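Local coordinates for protein PatF (Prochloron didemni, PDB 4BG2) that probably acts as, or is closely related to, a prenyltransferase in the biosynthesis of patellamides and other cyanobactins, at residues R105-H110 with T152-L156; S102-F106 with V175-E179. All coordinates share one frame; numbering follows the deposited sequence.

Interaction 1 of 2, residues R105-H110 with T152-L156; sequences RFAAAH and TALVL
Thr-152 and Leu-156 meet Arg-105, Phe-106 and His-110 in a helix-to-helix contact on the outside of the antiparallel barrel, mostly apolar in the middle with a single hydrogen bond at one end. The two short helical segments run nearly antiparallel, at 156°, with axes 10.6 Å apart, so side chains bridge most of the gap. His-110 NE2 and Thr-152 OG1 are 2.7 Å apart in a hydrogen bond that is close to straight at 168°. The hydroxyl lies near the plane of the imidazole, at its edge, and the two side chains come at each other from opposite directions. Thr-152 OG1 also bonds to Glu-148 O one helical turn back, so two partners fix the hydroxyl. With chi1 at -56°, the threonine turns its OG1 to the histidine and sends CG2, anti to the backbone N, to Phe-106 CD2 at 3.9 Å. Within helix 101-110, His-110 CD2 sits above one face of the Phe-106 ring, toward its rim. Leu-156 serves two neighbours with its two branches: CD1 rests 3.9 Å from Phe-106 CB, while CD2 is centred over one face of the Arg-105 guanidinium, only 3.3 Å from CZ. A bend in the middle of the arginine chain brings that guanidinium onto the methyl, an apolar lid on a side chain that is otherwise exposed. The contact thus grades from this exposed arginine to the buried Phe-106. Farther in, Phe-106 and Ala-153 both reach Ile-176 on barrel strand 173-181; helix 79-91 touches helix 101-110 at Ala-107 through Leu-80 and Phe-84, and helix 163-172 receives Leu-154 from helix 147-157.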
loop_
_atom_site.group_PDB
_atom_site.type_symbol
_atom_site.label_atom_id
_atom_site.label_comp_id
_atom_site.label_asym_id
_atom_site.label_seq_id
_atom_site.Cartn_x
_atom_site.Cartn_y
_atom_site.Cartn_z
ATOM N N ARG A 105 12.557 -11.315 -9.761
ATOM C CA ARG A 105 12.942 -10.872 -11.094
ATOM C C ARG A 105 12.967 -9.342 -11.181
ATOM O O ARG A 105 13.866 -8.771 -11.806
ATOM C CB ARG A 105 12.032 -11.477 -12.150
ATOM C CG ARG A 105 12.331 -12.948 -12.397
ATOM C CD ARG A 105 11.155 -13.670 -13.023
ATOM N NE ARG A 105 10.881 -13.206 -14.380
ATOM C CZ ARG A 105 9.783 -13.495 -15.084
ATOM N NH1 ARG A 105 8.805 -14.243 -14.578
ATOM N NH2 ARG A 105 9.650 -13.007 -16.304
ATOM N N PHE A 106 12.042 -8.660 -10.520
ATOM C CA PHE A 106 12.037 -7.198 -10.573
ATOM C C PHE A 106 13.232 -6.662 -9.803
ATOM O O PHE A 106 13.941 -5.753 -10.278
ATOM C CB PHE A 106 10.735 -6.601 -10.028
ATOM C CG PHE A 106 10.693 -5.106 -10.134
ATOM C CD1 PHE A 106 11.301 -4.328 -9.194
ATOM C CD2 PHE A 106 10.081 -4.498 -11.207
ATOM C CE1 PHE A 106 11.290 -2.955 -9.295
ATOM C CE2 PHE A 106 10.063 -3.121 -11.314
ATOM C CZ PHE A 106 10.674 -2.352 -10.359
ATOM N N ALA A 107 13.483 -7.249 -8.634
ATOM C CA ALA A 107 14.599 -6.844 -7.789
ATOM C C ALA A 107 15.927 -7.071 -8.497
ATOM O O ALA A 107 16.776 -6.183 -8.504
ATOM C CB ALA A 107 14.589 -7.572 -6.466
ATOM N N ALA A 108 16.095 -8.255 -9.077
ATOM C CA ALA A 108 17.285 -8.580 -9.855
ATOM C C ALA A 108 17.442 -7.581 -10.987
ATOM O O ALA A 108 18.508 -7.017 -11.165
ATOM C CB ALA A 108 17.195 -9.998 -10.415
ATOM N N ALA A 109 16.368 -7.328 -11.727
ATOM C CA ALA A 109 16.440 -6.444 -12.881
ATOM C C ALA A 109 16.835 -5.018 -12.529
ATOM O O ALA A 109 17.617 -4.406 -13.234
ATOM C CB ALA A 109 15.134 -6.450 -13.647
ATOM N N HIS A 110 16.364 -4.503 -11.407
ATOM C CA HIS A 110 16.503 -3.072 -11.156
ATOM C C HIS A 110 17.279 -2.715 -9.915
ATOM O O HIS A 110 17.224 -1.574 -9.463
ATOM C CB HIS A 110 15.117 -2.428 -11.228
ATOM C CG HIS A 110 14.493 -2.573 -12.578
ATOM N ND1 HIS A 110 15.036 -1.987 -13.694
ATOM C CD2 HIS A 110 13.423 -3.277 -13.011
ATOM C CE1 HIS A 110 14.329 -2.314 -14.759
ATOM N NE2 HIS A 110 13.336 -3.085 -14.372
ATOM N N THR A 152 9.099 -3.716 -17.108
ATOM C CA THR A 152 9.402 -4.941 -16.376
ATOM C C THR A 152 8.189 -5.394 -15.564
ATOM O O THR A 152 7.785 -6.554 -15.649
ATOM C CB THR A 152 10.575 -4.723 -15.433
ATOM O OG1 THR A 152 11.712 -4.244 -16.170
ATOM C CG2 THR A 152 10.921 -6.023 -14.703
ATOM N N ALA A 153 7.584 -4.473 -14.802
ATOM C CA ALA A 153 6.376 -4.798 -14.004
ATOM C C ALA A 153 5.228 -5.281 -14.885
ATOM O O ALA A 153 4.550 -6.266 -14.564
ATOM C CB ALA A 153 5.930 -3.589 -13.176
ATOM N N LEU A 154 5.017 -4.584 -16.000
ATOM C CA LEU A 154 3.954 -4.924 -16.943
ATOM C C LEU A 154 4.148 -6.327 -17.528
ATOM O O LEU A 154 3.196 -7.080 -17.675
ATOM C CB LEU A 154 3.921 -3.891 -18.079
ATOM C CG LEU A 154 2.635 -3.634 -18.838
ATOM C CD1 LEU A 154 1.500 -3.186 -17.940
ATOM C CD2 LEU A 154 2.904 -2.576 -19.905
ATOM N N VAL A 155 5.381 -6.660 -17.873
ATOM C CA VAL A 155 5.720 -8.012 -18.328
ATOM C C VAL A 155 5.448 -9.059 -17.253
ATOM O O VAL A 155 4.864 -10.093 -17.531
ATOM C CB VAL A 155 7.209 -8.101 -18.729
ATOM C CG1 VAL A 155 7.672 -9.552 -18.822
ATOM C CG2 VAL A 155 7.433 -7.369 -20.040
ATOM N N LEU A 156 5.869 -8.788 -16.023
ATOM C CA LEU A 156 5.631 -9.728 -14.921
ATOM C C LEU A 156 4.147 -9.843 -14.614
ATOM O O LEU A 156 3.681 -10.907 -14.228
ATOM C CB LEU A 156 6.401 -9.301 -13.664
ATOM C CG LEU A 156 7.920 -9.209 -13.819
ATOM C CD1 LEU A 156 8.568 -8.663 -12.558
ATOM C CD2 LEU A 156 8.493 -10.572 -14.212
#

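Interaction 2 of 2, residues S102-F106 with V175-E179; sequences SFDRF and VIGFE
The Phe-178 ring meets three residues of helix 101-110: Phe-103, Phe-106 and Ser-102. Phe-103, its CG anti to the backbone N (chi1 -176°), lays its ring edge against a face of Phe-178 in a T-shaped pair, centroids 5.4 Å apart and planes at 76°, with Phe-103 CD1 3.7 Å from Phe-178 CD1. Phe-103 CA adds a CH-pi contact over the Phe-178 face, 4.2 Å from the centroid. Phe-178 CZ, at the end of the ring, presses on Phe-106 CB at 3.6 Å, the two rings lying obliquely, and Phe-178 CE2 approaches Ser-102 O. Nearby, Ile-176 CD1 reaches Phe-106 CE2 at 3.7 Å. An alanine in place of Phe-178 would probably leave a gap under the helix, with the Phe-103 edge deprived of its face and Phe-106 CB of its support. This is a helix laid on the outer wall of an antiparallel barrel, as in the ABBA prenyltransferase fold: alternate residues Ile-176 and Phe-178 point toward the helix, and Glu-179, next along the strand, is held by a salt bridge to Arg-187 and hydrogen bonds to Ser-133 and His-124. Strand 173-181 is fixed by backbone bonds to both neighbours, among them Phe-178 with Leu-136 and Gly-177 with Asp-189. Val-188 touches both Ser-102 and Phe-178, and Phe-103 continues outward onto Leu-80 and Ala-83 of helix 79-91.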
loop_
_atom_site.group_PDB
_atom_site.type_symbol
_atom_site.label_atom_id
_atom_site.label_comp_id
_atom_site.label_asym_id
_atom_site.label_seq_id
_atom_site.Cartn_x
_atom_site.Cartn_y
_atom_site.Cartn_z
ATOM N N SER A 102 8.088 -13.112 -9.289
ATOM C CA SER A 102 7.955 -11.765 -9.876
ATOM C C SER A 102 8.766 -10.743 -9.138
ATOM O O SER A 102 9.485 -9.943 -9.746
ATOM C CB SER A 102 6.502 -11.298 -9.884
ATOM O OG SER A 102 5.742 -12.071 -10.777
ATOM N N PHE A 103 8.664 -10.755 -7.813
ATOM C CA PHE A 103 9.464 -9.831 -6.999
ATOM C C PHE A 103 10.994 -10.041 -7.157
ATOM O O PHE A 103 11.753 -9.073 -7.291
ATOM C CB PHE A 103 9.081 -9.942 -5.524
ATOM C CG PHE A 103 9.784 -8.958 -4.654
ATOM C CD1 PHE A 103 9.447 -7.610 -4.703
ATOM C CD2 PHE A 103 10.782 -9.362 -3.787
ATOM C CE1 PHE A 103 10.106 -6.676 -3.930
ATOM C CE2 PHE A 103 11.445 -8.434 -3.007
ATOM C CZ PHE A 103 11.104 -7.088 -3.076
ATOM N N ASP A 104 11.436 -11.296 -7.133
ATOM C CA ASP A 104 12.851 -11.594 -7.356
ATOM C C ASP A 104 13.348 -11.104 -8.723
ATOM O O ASP A 104 14.414 -10.525 -8.820
ATOM C CB ASP A 104 13.124 -13.091 -7.258
ATOM C CG ASP A 104 13.080 -13.594 -5.853
ATOM O OD1 ASP A 104 13.214 -12.774 -4.911
ATOM O OD2 ASP A 104 12.924 -14.820 -5.680
ATOM N N ARG A 105 12.557 -11.315 -9.761
ATOM C CA ARG A 105 12.942 -10.872 -11.094
ATOM C C ARG A 105 12.967 -9.342 -11.181
ATOM O O ARG A 105 13.866 -8.771 -11.806
ATOM C CB ARG A 105 12.032 -11.477 -12.150
ATOM C CG ARG A 105 12.331 -12.948 -12.397
ATOM C CD ARG A 105 11.155 -13.670 -13.023
ATOM N NE ARG A 105 10.881 -13.206 -14.380
ATOM C CZ ARG A 105 9.783 -13.495 -15.084
ATOM N NH1 ARG A 105 8.805 -14.243 -14.578
ATOM N NH2 ARG A 105 9.650 -13.007 -16.304
ATOM N N PHE A 106 12.042 -8.660 -10.520
ATOM C CA PHE A 106 12.037 -7.198 -10.573
ATOM C C PHE A 106 13.232 -6.662 -9.803
ATOM O O PHE A 106 13.941 -5.753 -10.278
ATOM C CB PHE A 106 10.735 -6.601 -10.028
ATOM C CG PHE A 106 10.693 -5.106 -10.134
ATOM C CD1 PHE A 106 11.301 -4.328 -9.194
ATOM C CD2 PHE A 106 10.081 -4.498 -11.207
ATOM C CE1 PHE A 106 11.290 -2.955 -9.295
ATOM C CE2 PHE A 106 10.063 -3.121 -11.314
ATOM C CZ PHE A 106 10.674 -2.352 -10.359
ATOM N N VAL A 175 4.110 3.660 -8.321
ATOM C CA VAL A 175 4.235 2.603 -7.333
ATOM C C VAL A 175 3.992 1.265 -8.039
ATOM O O VAL A 175 3.100 1.143 -8.876
ATOM C CB VAL A 175 3.189 2.726 -6.181
ATOM C CG1 VAL A 175 3.558 1.808 -5.036
ATOM C CG2 VAL A 175 3.052 4.142 -5.665
ATOM N N ILE A 176 4.755 0.254 -7.653
ATOM C CA ILE A 176 4.517 -1.118 -8.083
ATOM C C ILE A 176 4.347 -2.004 -6.851
ATOM O O ILE A 176 5.187 -2.008 -5.956
ATOM C CB ILE A 176 5.670 -1.637 -8.953
ATOM C CG1 ILE A 176 5.824 -0.755 -10.193
ATOM C CG2 ILE A 176 5.422 -3.088 -9.344
ATOM C CD1 ILE A 176 7.174 -0.905 -10.876
ATOM N N GLY A 177 3.227 -2.726 -6.802
ATOM C CA GLY A 177 2.888 -3.624 -5.704
ATOM C C GLY A 177 3.124 -5.080 -6.074
ATOM O O GLY A 177 2.854 -5.492 -7.198
ATOM N N PHE A 178 3.665 -5.838 -5.126
ATOM C CA PHE A 178 3.808 -7.280 -5.272
ATOM C C PHE A 178 3.146 -7.886 -4.060
ATOM O O PHE A 178 3.573 -7.609 -2.939
ATOM C CB PHE A 178 5.289 -7.660 -5.277
ATOM C CG PHE A 178 6.036 -7.122 -6.451
ATOM C CD1 PHE A 178 6.640 -5.868 -6.386
ATOM C CD2 PHE A 178 6.156 -7.860 -7.624
ATOM C CE1 PHE A 178 7.356 -5.384 -7.453
ATOM C CE2 PHE A 178 6.881 -7.381 -8.695
ATOM C CZ PHE A 178 7.475 -6.135 -8.614
ATOM N N GLU A 179 2.081 -8.655 -4.269
ATOM C CA GLU A 179 1.393 -9.305 -3.173
ATOM C C GLU A 179 1.636 -10.791 -3.253
ATOM O O GLU A 179 1.369 -11.406 -4.266
ATOM C CB GLU A 179 -0.121 -9.020 -3.149
ATOM C CG GLU A 179 -0.783 -9.580 -1.888
ATOM C CD GLU A 179 -2.073 -8.856 -1.483
ATOM O OE1 GLU A 179 -2.706 -8.243 -2.358
ATOM O OE2 GLU A 179 -2.420 -8.860 -0.280
#

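Helix 101-110 is common to both interactions, and Arg-105 and Phe-106 belong to each segment pair, though Arg-105 takes part only in interaction 1. Interaction 2 is the deeper one: a buried, largely apolar contact of helix on barrel wall, dominated by aromatic rings and without hydrogen bonds across it. Interaction 1 lies farther out, its centre about 18 Å from the centre of the chain, against about 13 Å for interaction 2; it joins two surface helices and admits polar chemistry. Their centres are about 7 Å apart, and the two merge where Leu-156 CD1 packs on Ser-102 O and Ala-153 CB meets Ile-176 CD1. Phe-106 touches both helix 147-157 and strand 173-181.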